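Local atomic coordinates of UDP-galactopyranose mutase (Deinococcus radiodurans, PDB entry 3HE3), a protein that probably catalyses the FAD-dependent interconversion of UDP-galactopyranose and UDP-galactofuranose. Residues H109-S114 with T294-N299; L120-N125 with N207-D212; R275-R280 with D332-V337. All coordinates share one frame; numbering follows the deposited sequence.

Interaction 1 of 3, residues H109-S114 with T294-N299; sequences HRVLAS and TVNYPN. With UDP (uridine-5'-diphosphate), chain S.
The imidazole of His109 meets Thr294 at its edge: OG1 lies in the ring plane, 3.7 Å from NE2. That is a packing distance; Thr294 OG1 is hydrogen-bonded to Ser307 and His109 ND1 to Tyr107. At the far end the phenol ring of Tyr297 takes Ser114 obliquely, with CE2 3.5 Å from Ser114 CB, while Tyr301 and Tyr303 set their rings against the same phenol. Between these two, the flat amide of Asn296 has Val111 crossing it at about a right angle, CG1 of Val111 lying 3.8 Å from Asn296 CG. Val111 and Thr294 run alongside each other, their branches pointing the same way.

The backbones form a parallel pair inside the mixed sheet of the substrate-binding region. Leu112 N donates to Thr294 O. The bond from Asn296 N to Leu112 O is the shortest of the ladder at 2.7 Å, and Ser114 N meets Asn296 O at 2.9 Å with an almost straight N-H (173°). Val295 CA makes a CA-H...O contact with the same Leu112 O. Beyond the strand, water 1 links Ser114 O to Asn299 N, and Pro298 CD packs against Ser114 O.

Asn296 turns its CG away from its carbonyl carbon (chi1 -77°), on the face it shares with Val111, Ala113 and Thr294, and this brings ND2 to the uracil. The amide donates to UDP O4 at 3.1 Å, a bond that reads the carbonyl of the base, while Arg305 on the adjoining strand binds UDP as well.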
loop_
_atom_site.group_PDB
_atom_site.type_symbol
_atom_site.label_atom_id
_atom_site.label_comp_id
_atom_site.label_asym_id
_atom_site.label_seq_id
_atom_site.Cartn_x
_atom_site.Cartn_y
_atom_site.Cartn_z
ATOM N N HIS E 109 17.638 -16.284 -9.734
ATOM C CA HIS E 109 17.991 -15.139 -10.561
ATOM C C HIS E 109 19.097 -15.477 -11.556
ATOM O O HIS E 109 19.996 -16.256 -11.253
ATOM C CB HIS E 109 18.432 -13.988 -9.656
ATOM C CG HIS E 109 18.447 -12.651 -10.327
ATOM N ND1 HIS E 109 17.330 -12.114 -10.936
ATOM C CD2 HIS E 109 19.428 -11.732 -10.465
ATOM C CE1 HIS E 109 17.630 -10.926 -11.429
ATOM N NE2 HIS E 109 18.897 -10.670 -11.156
ATOM N N ARG E 110 19.025 -14.889 -12.745
ATOM C CA ARG E 110 20.066 -15.073 -13.756
ATOM C C ARG E 110 20.360 -13.770 -14.489
ATOM O O ARG E 110 19.452 -13.113 -14.997
ATOM C CB ARG E 110 19.676 -16.160 -14.754
ATOM C CG ARG E 110 19.863 -17.571 -14.235
ATOM C CD ARG E 110 19.506 -18.583 -15.301
ATOM N NE ARG E 110 19.820 -19.947 -14.894
ATOM C CZ ARG E 110 19.078 -20.665 -14.059
ATOM N NH1 ARG E 110 17.980 -20.143 -13.530
ATOM N NH2 ARG E 110 19.439 -21.903 -13.747
ATOM N N VAL E 111 21.635 -13.407 -14.548
ATOM C CA VAL E 111 22.040 -12.139 -15.134
ATOM C C VAL E 111 22.919 -12.325 -16.371
ATOM O O VAL E 111 23.853 -13.124 -16.372
ATOM C CB VAL E 111 22.777 -11.268 -14.101
ATOM C CG1 VAL E 111 23.337 -10.015 -14.757
ATOM C CG2 VAL E 111 21.840 -10.913 -12.946
ATOM N N LEU E 112 22.598 -11.587 -17.430
ATOM C CA LEU E 112 23.420 -11.548 -18.631
ATOM C C LEU E 112 24.165 -10.220 -18.701
ATOM O O LEU E 112 23.635 -9.180 -18.312
ATOM C CB LEU E 112 22.554 -11.718 -19.876
ATOM C CG LEU E 112 22.455 -13.099 -20.521
ATOM C CD1 LEU E 112 23.042 -14.177 -19.630
ATOM C CD2 LEU E 112 20.996 -13.391 -20.820
ATOM N N ALA E 113 25.398 -10.260 -19.187
ATOM C CA ALA E 113 26.193 -9.053 -19.358
ATOM C C ALA E 113 26.393 -8.771 -20.840
ATOM O O ALA E 113 26.812 -9.650 -21.601
ATOM C CB ALA E 113 27.533 -9.196 -18.667
ATOM N N SER E 114 26.079 -7.544 -21.245
ATOM C CA SER E 114 26.262 -7.131 -22.629
ATOM C C SER E 114 27.732 -6.818 -22.882
ATOM O O SER E 114 28.246 -5.788 -22.457
ATOM C CB SER E 114 25.385 -5.921 -22.948
ATOM O OG SER E 114 25.374 -5.654 -24.339
ATOM N N THR E 294 17.740 -9.518 -15.417
ATOM C CA THR E 294 18.644 -8.372 -15.483
ATOM C C THR E 294 19.726 -8.513 -16.547
ATOM O O THR E 294 20.309 -9.586 -16.713
ATOM C CB THR E 294 19.341 -8.126 -14.131
ATOM O OG1 THR E 294 18.385 -7.655 -13.178
ATOM C CG2 THR E 294 20.445 -7.093 -14.277
ATOM N N VAL E 295 19.989 -7.417 -17.255
ATOM C CA VAL E 295 21.119 -7.338 -18.167
ATOM C C VAL E 295 22.074 -6.236 -17.713
ATOM O O VAL E 295 21.672 -5.080 -17.558
ATOM C CB VAL E 295 20.668 -7.050 -19.605
ATOM C CG1 VAL E 295 21.878 -6.835 -20.501
ATOM C CG2 VAL E 295 19.812 -8.182 -20.124
ATOM N N ASN E 296 23.335 -6.601 -17.492
ATOM C CA ASN E 296 24.363 -5.650 -17.081
ATOM C C ASN E 296 25.030 -4.972 -18.270
ATOM O O ASN E 296 25.217 -5.584 -19.321
ATOM C CB ASN E 296 25.433 -6.349 -16.242
ATOM C CG ASN E 296 24.980 -6.622 -14.826
ATOM O OD1 ASN E 296 23.865 -6.271 -14.437
ATOM N ND2 ASN E 296 25.848 -7.250 -14.043
ATOM N N TYR E 297 25.405 -3.709 -18.095
ATOM C CA TYR E 297 26.107 -2.979 -19.146
ATOM C C TYR E 297 27.454 -2.463 -18.663
ATOM O O TYR E 297 27.575 -1.319 -18.237
ATOM C CB TYR E 297 25.232 -1.846 -19.694
ATOM C CG TYR E 297 24.054 -2.363 -20.493
ATOM C CD1 TYR E 297 22.781 -2.420 -19.938
ATOM C CD2 TYR E 297 24.224 -2.827 -21.790
ATOM C CE1 TYR E 297 21.709 -2.907 -20.661
ATOM C CE2 TYR E 297 23.162 -3.316 -22.518
ATOM C CZ TYR E 297 21.906 -3.358 -21.950
ATOM O OH TYR E 297 20.841 -3.848 -22.680
ATOM N N PRO E 298 28.477 -3.325 -18.726
ATOM C CA PRO E 298 29.830 -3.006 -18.259
ATOM C C PRO E 298 30.504 -1.925 -19.096
ATOM O O PRO E 298 31.250 -1.114 -18.551
ATOM C CB PRO E 298 30.587 -4.329 -18.439
ATOM C CG PRO E 298 29.535 -5.382 -18.587
ATOM C CD PRO E 298 28.383 -4.699 -19.246
ATOM N N ASN E 299 30.235 -1.911 -20.397
ATOM C CA ASN E 299 31.015 -1.099 -21.326
ATOM C C ASN E 299 30.234 -0.056 -22.123
ATOM O O ASN E 299 30.822 0.739 -22.856
ATOM C CB ASN E 299 31.757 -2.014 -22.298
ATOM C CG ASN E 299 32.646 -3.007 -21.591
ATOM O OD1 ASN E 299 33.231 -2.703 -20.552
ATOM N ND2 ASN E 299 32.754 -4.206 -22.151
HETATM N N1 UDP S . 30.608 -6.047 -10.858
HETATM C C2 UDP S . 31.212 -5.830 -12.082
HETATM N N3 UDP S . 30.639 -6.318 -13.238
HETATM C C4 UDP S . 29.457 -7.028 -13.179
HETATM C C5 UDP S . 28.852 -7.246 -11.944
HETATM C C6 UDP S . 29.487 -6.825 -10.780
HETATM O O2 UDP S . 32.265 -5.197 -12.147
HETATM O O4 UDP S . 28.946 -7.463 -14.216
HETATM C "C1'" UDP S . 31.238 -5.516 -9.636
HETATM C "C2'" UDP S . 30.758 -4.094 -9.415
HETATM O "O2'" UDP S . 31.822 -3.300 -8.944
HETATM C "C3'" UDP S . 29.698 -4.238 -8.345
HETATM C "C4'" UDP S . 30.171 -5.450 -7.566
HETATM O "O4'" UDP S . 30.833 -6.270 -8.507
HETATM O "O3'" UDP S . 29.635 -3.089 -7.536
HETATM C "C5'" UDP S . 29.033 -6.202 -6.887
HETATM O "O5'" UDP S . 27.966 -6.402 -7.784
HETATM P PA UDP S . 26.525 -6.813 -7.201
HETATM O O1A UDP S . 26.658 -8.037 -6.374
HETATM O O2A UDP S . 25.538 -7.017 -8.287
HETATM O O3A UDP S . 26.140 -5.584 -6.235
HETATM P PB UDP S . 24.713 -4.842 -6.284
HETATM O O1B UDP S . 24.785 -3.690 -7.207
HETATM O O2B UDP S . 24.353 -4.387 -4.922
HETATM O O3B UDP S . 23.688 -5.788 -6.772
HETATM O O HOH W 1 28.305 -3.120 -21.934
#

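Interaction 2 of 3, residues L120-N125 with N207-D212; sequences LPIPIN and NRYFAD. With UDP (uridine-5'-diphosphate), chain S.
Tyr209 reaches past Ile122 and Pro123 to the nucleotide, and its atoms can be followed outward. CB sits over the centre of the Phe210 ring, 4.3 Å above its plane. With CG anti to the backbone N (chi1 -154°), the ring swings in beside the end of strand 118-122. There CD1 comes 3.3 Å from Ile122 O, which lies in the ring plane at the edge, and 3.7 Å from Pro123 CD, the proline that follows a cis peptide bond and crosses the tyrosine at a slant. CE1 packs 4.3 Å from Ile122 CG2. On the other edge CE2 approaches UDP O2A, and OH donates to that alpha-phosphate oxygen at 2.9 Å.

Nearer the backbones, water 2 lies 2.9 Å from Ile122 O and 2.6 Å from Asn207 O, though it has more acceptors in reach than protons to give. Asn125 ND2 packs against Asn207 CA and makes a weak hydrogen bond to Asp206 O. Ile122 CG1 also lies 3.6 Å from UDP O4, so both segments touch the ligand.

The direct contact is thus mainly apolar, with a carbonyl facing the ring's C-H edge, probably a mildly favourable electrostatic fit. It leaves the phenol hydroxyl to grip the phosphate.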
loop_
_atom_site.group_PDB
_atom_site.type_symbol
_atom_site.label_atom_id
_atom_site.label_comp_id
_atom_site.label_asym_id
_atom_site.label_seq_id
_atom_site.Cartn_x
_atom_site.Cartn_y
_atom_site.Cartn_z
ATOM N N LEU E 120 26.442 -12.458 -22.346
ATOM C CA LEU E 120 27.155 -13.584 -21.752
ATOM C C LEU E 120 26.819 -13.745 -20.274
ATOM O O LEU E 120 26.445 -12.783 -19.608
ATOM C CB LEU E 120 28.666 -13.426 -21.920
ATOM C CG LEU E 120 29.308 -13.549 -23.308
ATOM C CD1 LEU E 120 28.452 -14.378 -24.256
ATOM C CD2 LEU E 120 29.626 -12.183 -23.893
ATOM N N PRO E 121 26.956 -14.969 -19.752
ATOM C CA PRO E 121 26.711 -15.184 -18.324
ATOM C C PRO E 121 27.698 -14.419 -17.448
ATOM O O PRO E 121 28.894 -14.341 -17.754
ATOM C CB PRO E 121 26.919 -16.692 -18.155
ATOM C CG PRO E 121 26.679 -17.258 -19.505
ATOM C CD PRO E 121 27.191 -16.232 -20.468
ATOM N N ILE E 122 27.172 -13.838 -16.376
ATOM C CA ILE E 122 27.975 -13.253 -15.315
ATOM C C ILE E 122 27.307 -13.731 -14.031
ATOM O O ILE E 122 26.091 -13.634 -13.898
ATOM C CB ILE E 122 28.000 -11.704 -15.401
ATOM C CG1 ILE E 122 28.962 -11.105 -14.371
ATOM C CG2 ILE E 122 26.599 -11.117 -15.250
ATOM C CD1 ILE E 122 30.354 -10.845 -14.914
ATOM N N PRO E 123 28.083 -14.287 -13.088
ATOM C CA PRO E 123 29.542 -14.442 -13.031
ATOM C C PRO E 123 30.127 -15.193 -14.224
ATOM O O PRO E 123 29.465 -16.041 -14.817
ATOM C CB PRO E 123 29.752 -15.269 -11.760
ATOM C CG PRO E 123 28.534 -15.036 -10.943
ATOM C CD PRO E 123 27.426 -14.927 -11.937
ATOM N N ILE E 124 31.368 -14.870 -14.561
ATOM C CA ILE E 124 32.087 -15.550 -15.623
ATOM C C ILE E 124 32.137 -17.046 -15.346
ATOM O O ILE E 124 32.445 -17.464 -14.234
ATOM C CB ILE E 124 33.525 -15.001 -15.744
ATOM C CG1 ILE E 124 33.500 -13.502 -16.072
ATOM C CG2 ILE E 124 34.316 -15.775 -16.794
ATOM C CD1 ILE E 124 34.850 -12.829 -15.962
ATOM N N ASN E 125 31.822 -17.850 -16.356
ATOM C CA ASN E 125 31.934 -19.303 -16.239
ATOM C C ASN E 125 32.465 -19.935 -17.522
ATOM O O ASN E 125 32.882 -19.227 -18.438
ATOM C CB ASN E 125 30.596 -19.932 -15.829
ATOM C CG ASN E 125 29.524 -19.791 -16.897
ATOM O OD1 ASN E 125 29.756 -20.078 -18.068
ATOM N ND2 ASN E 125 28.337 -19.360 -16.489
ATOM N N ASN E 207 24.949 -20.854 -14.168
ATOM C CA ASN E 207 24.652 -19.501 -14.633
ATOM C C ASN E 207 23.751 -18.695 -13.700
ATOM O O ASN E 207 23.311 -17.602 -14.060
ATOM C CB ASN E 207 24.057 -19.514 -16.050
ATOM C CG ASN E 207 22.748 -20.277 -16.128
ATOM O OD1 ASN E 207 22.392 -21.018 -15.212
ATOM N ND2 ASN E 207 22.026 -20.103 -17.226
ATOM N N ARG E 208 23.468 -19.225 -12.512
ATOM C CA ARG E 208 22.724 -18.451 -11.519
ATOM C C ARG E 208 23.643 -17.407 -10.904
ATOM O O ARG E 208 24.834 -17.648 -10.730
ATOM C CB ARG E 208 22.143 -19.338 -10.412
ATOM C CG ARG E 208 21.413 -20.582 -10.875
ATOM C CD ARG E 208 22.101 -21.819 -10.335
ATOM N NE ARG E 208 21.640 -22.186 -8.998
ATOM C CZ ARG E 208 22.340 -22.926 -8.142
ATOM N NH1 ARG E 208 23.547 -23.366 -8.470
ATOM N NH2 ARG E 208 21.839 -23.216 -6.950
ATOM N N TYR E 209 23.093 -16.246 -10.575
ATOM C CA TYR E 209 23.879 -15.194 -9.945
ATOM C C TYR E 209 24.184 -15.567 -8.492
ATOM O O TYR E 209 25.143 -15.070 -7.901
ATOM C CB TYR E 209 23.138 -13.859 -10.030
ATOM C CG TYR E 209 24.033 -12.636 -10.008
ATOM C CD1 TYR E 209 24.940 -12.391 -11.034
ATOM C CD2 TYR E 209 23.951 -11.711 -8.975
ATOM C CE1 TYR E 209 25.754 -11.266 -11.020
ATOM C CE2 TYR E 209 24.756 -10.587 -8.953
ATOM C CZ TYR E 209 25.654 -10.367 -9.976
ATOM O OH TYR E 209 26.454 -9.244 -9.948
ATOM N N PHE E 210 23.362 -16.448 -7.926
ATOM C CA PHE E 210 23.585 -16.971 -6.579
ATOM C C PHE E 210 23.572 -18.500 -6.578
ATOM O O PHE E 210 22.790 -19.122 -7.299
ATOM C CB PHE E 210 22.508 -16.465 -5.612
ATOM C CG PHE E 210 22.222 -14.998 -5.732
ATOM C CD1 PHE E 210 21.049 -14.556 -6.327
ATOM C CD2 PHE E 210 23.126 -14.055 -5.260
ATOM C CE1 PHE E 210 20.777 -13.198 -6.450
ATOM C CE2 PHE E 210 22.858 -12.692 -5.378
ATOM C CZ PHE E 210 21.682 -12.266 -5.974
ATOM N N ALA E 211 24.439 -19.103 -5.771
ATOM C CA ALA E 211 24.399 -20.548 -5.559
ATOM C C ALA E 211 23.959 -20.849 -4.132
ATOM O O ALA E 211 24.307 -21.885 -3.569
ATOM C CB ALA E 211 25.754 -21.191 -5.856
ATOM N N ASP E 212 23.189 -19.931 -3.554
ATOM C CA ASP E 212 22.666 -20.101 -2.207
ATOM C C ASP E 212 21.693 -21.272 -2.153
ATOM O O ASP E 212 21.183 -21.716 -3.177
ATOM C CB ASP E 212 21.964 -18.826 -1.736
ATOM C CG ASP E 212 22.905 -17.643 -1.631
ATOM O OD1 ASP E 212 22.647 -16.748 -0.796
ATOM O OD2 ASP E 212 23.908 -17.608 -2.378
HETATM N N1 UDP S . 30.608 -6.047 -10.858
HETATM C C2 UDP S . 31.212 -5.830 -12.082
HETATM N N3 UDP S . 30.639 -6.318 -13.238
HETATM C C4 UDP S . 29.457 -7.028 -13.179
HETATM C C5 UDP S . 28.852 -7.246 -11.944
HETATM C C6 UDP S . 29.487 -6.825 -10.780
HETATM O O2 UDP S . 32.265 -5.197 -12.147
HETATM O O4 UDP S . 28.946 -7.463 -14.216
HETATM C "C1'" UDP S . 31.238 -5.516 -9.636
HETATM C "C2'" UDP S . 30.758 -4.094 -9.415
HETATM O "O2'" UDP S . 31.822 -3.300 -8.944
HETATM C "C3'" UDP S . 29.698 -4.238 -8.345
HETATM C "C4'" UDP S . 30.171 -5.450 -7.566
HETATM O "O4'" UDP S . 30.833 -6.270 -8.507
HETATM O "O3'" UDP S . 29.635 -3.089 -7.536
HETATM C "C5'" UDP S . 29.033 -6.202 -6.887
HETATM O "O5'" UDP S . 27.966 -6.402 -7.784
HETATM P PA UDP S . 26.525 -6.813 -7.201
HETATM O O1A UDP S . 26.658 -8.037 -6.374
HETATM O O2A UDP S . 25.538 -7.017 -8.287
HETATM O O3A UDP S . 26.140 -5.584 -6.235
HETATM P PB UDP S . 24.713 -4.842 -6.284
HETATM O O1B UDP S . 24.785 -3.690 -7.207
HETATM O O2B UDP S . 24.353 -4.387 -4.922
HETATM O O3B UDP S . 23.688 -5.788 -6.772
HETATM O O HOH W 2 23.655 -15.113 -13.610
#

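Interaction 3 of 3, residues R275-R280 with D332-V337; sequences RSLEFR and DPYYPV. With UDP (uridine-5'-diphosphate), chain S.
Phe279 and Tyr334 meet as an offset edge-to-face pair, the edge of the phenylalanine turned toward the face of the tyrosine. Their planes stand at 66° and their centroids are 5.8 Å apart, with Tyr334 OH lying in the plane of the Phe279 ring. Leu277, on the same side of strand 274-284 as Phe279, is wedged between two tyrosines. Its CB packs 3.8 Å from Tyr334 CD1, and its backbone N lies in the plane of that ring. Its CD1 comes in at the edge of Tyr335, 3.4 Å from CE1.

Tyr335 points its CG away from its own carbonyl carbon (chi1 -64°), which carries the ring past Leu277 to the beta-phosphate. OH lies 2.9 Å from UDP O1B and 3.2 Å from O2B, both bonds weak and the one proton not settled between them. A phenylalanine here would probably keep the packing on Leu277 but leave these beta-phosphate oxygens without the hydroxyl.

The backbone behind this is a classic beta bulge: two residues, Tyr334 and Tyr335, stand opposite the single Arg275. Arg275 O takes two amides, Tyr335 N in the carbonyl plane at 2.9 Å and Tyr334 N tilted from it. Arg275 N returns a bond to Tyr335 O. Next along, Ser276 OG donates to Asp332 O at 2.6 Å. Tyr334 turns to Phe279 and Tyr335 to the beta-phosphate, while both touch Leu277.

Leu277, Tyr334 and Tyr335 all touch FAD, so the contact borders both the FAD and the UDP sites. Trp184 and Tyr370 set their rings against Tyr335. Gln183 of helix 169-184 touches Leu277 and Tyr335 and takes Arg275 NE on its carbonyl, joining that helix to edge strand 274-284 where it pairs with the end of strand 320-336.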
loop_
_atom_site.group_PDB
_atom_site.type_symbol
_atom_site.label_atom_id
_atom_site.label_comp_id
_atom_site.label_asym_id
_atom_site.label_seq_id
_atom_site.Cartn_x
_atom_site.Cartn_y
_atom_site.Cartn_z
ATOM N N ARG E 275 27.347 5.765 -1.635
ATOM C CA ARG E 275 27.015 5.880 -3.052
ATOM C C ARG E 275 25.503 5.782 -3.249
ATOM O O ARG E 275 24.829 4.995 -2.574
ATOM C CB ARG E 275 27.729 4.799 -3.859
ATOM C CG ARG E 275 27.652 4.986 -5.365
ATOM C CD ARG E 275 28.363 6.253 -5.819
ATOM N NE ARG E 275 28.611 6.236 -7.261
ATOM C CZ ARG E 275 29.103 7.260 -7.953
ATOM N NH1 ARG E 275 29.402 8.400 -7.342
ATOM N NH2 ARG E 275 29.295 7.144 -9.259
ATOM N N SER E 276 24.973 6.583 -4.170
ATOM C CA SER E 276 23.530 6.654 -4.395
ATOM C C SER E 276 23.134 6.209 -5.800
ATOM O O SER E 276 23.981 5.838 -6.610
ATOM C CB SER E 276 23.017 8.068 -4.127
ATOM O OG SER E 276 21.604 8.120 -4.221
ATOM N N LEU E 277 21.837 6.257 -6.082
ATOM C CA LEU E 277 21.301 5.770 -7.347
ATOM C C LEU E 277 20.082 6.551 -7.808
ATOM O O LEU E 277 19.309 7.057 -6.999
ATOM C CB LEU E 277 20.893 4.306 -7.209
ATOM C CG LEU E 277 22.018 3.286 -7.196
ATOM C CD1 LEU E 277 21.475 1.938 -6.761
ATOM C CD2 LEU E 277 22.654 3.209 -8.575
ATOM N N GLU E 278 19.913 6.634 -9.123
ATOM C CA GLU E 278 18.666 7.109 -9.711
ATOM C C GLU E 278 18.026 5.990 -10.535
ATOM O O GLU E 278 18.713 5.262 -11.252
ATOM C CB GLU E 278 18.892 8.346 -10.578
ATOM C CG GLU E 278 17.909 8.439 -11.731
ATOM C CD GLU E 278 17.738 9.849 -12.262
ATOM O OE1 GLU E 278 18.630 10.695 -12.025
ATOM O OE2 GLU E 278 16.703 10.108 -12.917
ATOM N N PHE E 279 16.712 5.850 -10.419
ATOM C CA PHE E 279 15.992 4.797 -11.127
ATOM C C PHE E 279 15.044 5.386 -12.168
ATOM O O PHE E 279 14.317 6.341 -11.889
ATOM C CB PHE E 279 15.201 3.940 -10.138
ATOM C CG PHE E 279 15.993 3.510 -8.934
ATOM C CD1 PHE E 279 15.908 4.216 -7.746
ATOM C CD2 PHE E 279 16.819 2.396 -8.988
ATOM C CE1 PHE E 279 16.635 3.822 -6.633
ATOM C CE2 PHE E 279 17.547 1.998 -7.880
ATOM C CZ PHE E 279 17.455 2.711 -6.702
ATOM N N ARG E 280 15.060 4.824 -13.371
ATOM C CA ARG E 280 14.104 5.229 -14.388
ATOM C C ARG E 280 13.231 4.057 -14.823
ATOM O O ARG E 280 13.678 3.144 -15.516
ATOM C CB ARG E 280 14.796 5.918 -15.568
ATOM C CG ARG E 280 15.412 7.252 -15.154
ATOM C CD ARG E 280 15.980 8.060 -16.312
ATOM N NE ARG E 280 17.109 8.878 -15.866
ATOM C CZ ARG E 280 17.522 9.996 -16.459
ATOM N NH1 ARG E 280 16.891 10.461 -17.529
ATOM N NH2 ARG E 280 18.563 10.657 -15.968
ATOM N N ASP E 332 19.707 9.835 -1.747
ATOM C CA ASP E 332 19.507 8.864 -0.678
ATOM C C ASP E 332 20.643 7.851 -0.702
ATOM O O ASP E 332 20.990 7.335 -1.766
ATOM C CB ASP E 332 18.171 8.135 -0.837
ATOM C CG ASP E 332 16.976 9.052 -0.660
ATOM O OD1 ASP E 332 17.158 10.192 -0.184
ATOM O OD2 ASP E 332 15.848 8.625 -0.994
ATOM N N PRO E 333 21.237 7.575 0.471
ATOM C CA PRO E 333 22.349 6.625 0.579
ATOM C C PRO E 333 21.896 5.186 0.349
ATOM O O PRO E 333 20.962 4.730 1.010
ATOM C CB PRO E 333 22.810 6.804 2.032
ATOM C CG PRO E 333 21.592 7.325 2.733
ATOM C CD PRO E 333 21.012 8.279 1.743
ATOM N N TYR E 334 22.552 4.483 -0.572
ATOM C CA TYR E 334 22.230 3.084 -0.824
ATOM C C TYR E 334 23.417 2.159 -0.581
ATOM O O TYR E 334 23.252 1.063 -0.049
ATOM C CB TYR E 334 21.698 2.897 -2.244
ATOM C CG TYR E 334 20.371 3.570 -2.466
ATOM C CD1 TYR E 334 20.221 4.553 -3.434
ATOM C CD2 TYR E 334 19.271 3.236 -1.691
ATOM C CE1 TYR E 334 19.004 5.177 -3.632
ATOM C CE2 TYR E 334 18.051 3.853 -1.881
ATOM C CZ TYR E 334 17.923 4.822 -2.852
ATOM O OH TYR E 334 16.710 5.437 -3.040
ATOM N N TYR E 335 24.610 2.598 -0.970
ATOM C CA TYR E 335 25.805 1.777 -0.805
ATOM C C TYR E 335 26.828 2.426 0.113
ATOM O O TYR E 335 27.205 3.579 -0.089
ATOM C CB TYR E 335 26.478 1.522 -2.155
ATOM C CG TYR E 335 25.665 0.716 -3.139
ATOM C CD1 TYR E 335 24.772 1.335 -4.000
ATOM C CD2 TYR E 335 25.809 -0.663 -3.226
ATOM C CE1 TYR E 335 24.037 0.607 -4.907
ATOM C CE2 TYR E 335 25.079 -1.401 -4.131
ATOM C CZ TYR E 335 24.193 -0.760 -4.970
ATOM O OH TYR E 335 23.458 -1.490 -5.877
ATOM N N PRO E 336 27.296 1.683 1.125
ATOM C CA PRO E 336 28.512 2.140 1.795
ATOM C C PRO E 336 29.647 2.048 0.782
ATOM O O PRO E 336 29.569 1.215 -0.120
ATOM C CB PRO E 336 28.710 1.111 2.912
ATOM C CG PRO E 336 27.384 0.442 3.074
ATOM C CD PRO E 336 26.759 0.448 1.719
ATOM N N VAL E 337 30.669 2.888 0.910
ATOM C CA VAL E 337 31.787 2.878 -0.032
ATOM C C VAL E 337 33.025 2.248 0.594
ATOM O O VAL E 337 33.842 2.940 1.202
ATOM C CB VAL E 337 32.120 4.296 -0.522
ATOM C CG1 VAL E 337 33.169 4.243 -1.622
ATOM C CG2 VAL E 337 30.855 4.996 -1.000
HETATM N N1 UDP S . 30.608 -6.047 -10.858
HETATM C C2 UDP S . 31.212 -5.830 -12.082
HETATM N N3 UDP S . 30.639 -6.318 -13.238
HETATM C C4 UDP S . 29.457 -7.028 -13.179
HETATM C C5 UDP S . 28.852 -7.246 -11.944
HETATM C C6 UDP S . 29.487 -6.825 -10.780
HETATM O O2 UDP S . 32.265 -5.197 -12.147
HETATM O O4 UDP S . 28.946 -7.463 -14.216
HETATM C "C1'" UDP S . 31.238 -5.516 -9.636
HETATM C "C2'" UDP S . 30.758 -4.094 -9.415
HETATM O "O2'" UDP S . 31.822 -3.300 -8.944
HETATM C "C3'" UDP S . 29.698 -4.238 -8.345
HETATM C "C4'" UDP S . 30.171 -5.450 -7.566
HETATM O "O4'" UDP S . 30.833 -6.270 -8.507
HETATM O "O3'" UDP S . 29.635 -3.089 -7.536
HETATM C "C5'" UDP S . 29.033 -6.202 -6.887
HETATM O "O5'" UDP S . 27.966 -6.402 -7.784
HETATM P PA UDP S . 26.525 -6.813 -7.201
HETATM O O1A UDP S . 26.658 -8.037 -6.374
HETATM O O2A UDP S . 25.538 -7.017 -8.287
HETATM O O3A UDP S . 26.140 -5.584 -6.235
HETATM P PB UDP S . 24.713 -4.842 -6.284
HETATM O O1B UDP S . 24.785 -3.690 -7.207
HETATM O O2B UDP S . 24.353 -4.387 -4.922
HETATM O O3B UDP S . 23.688 -5.788 -6.772
#

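In the fold
All three contacts reach one six-stranded mixed sheet, and all touch the same UDP. Interactions 1 and 2 adjoin, centres about 10 Å apart, where strands 111-115 and 118-122 are neighbours; they meet through Ala113 with Leu120 and Arg110 with Asn207. Interaction 3 lies at the other edge of the sheet, its centre about 19 Å from that of interaction 1 and 24 Å from that of interaction 2. Along the chain, interaction 2 falls between the two halves of interaction 1 and closes before interaction 3 opens, whereas 1 and 3 interleave. Interactions 1 and 2 thus meet the uracil and alpha-phosphate, interaction 3 the beta-phosphate and FAD.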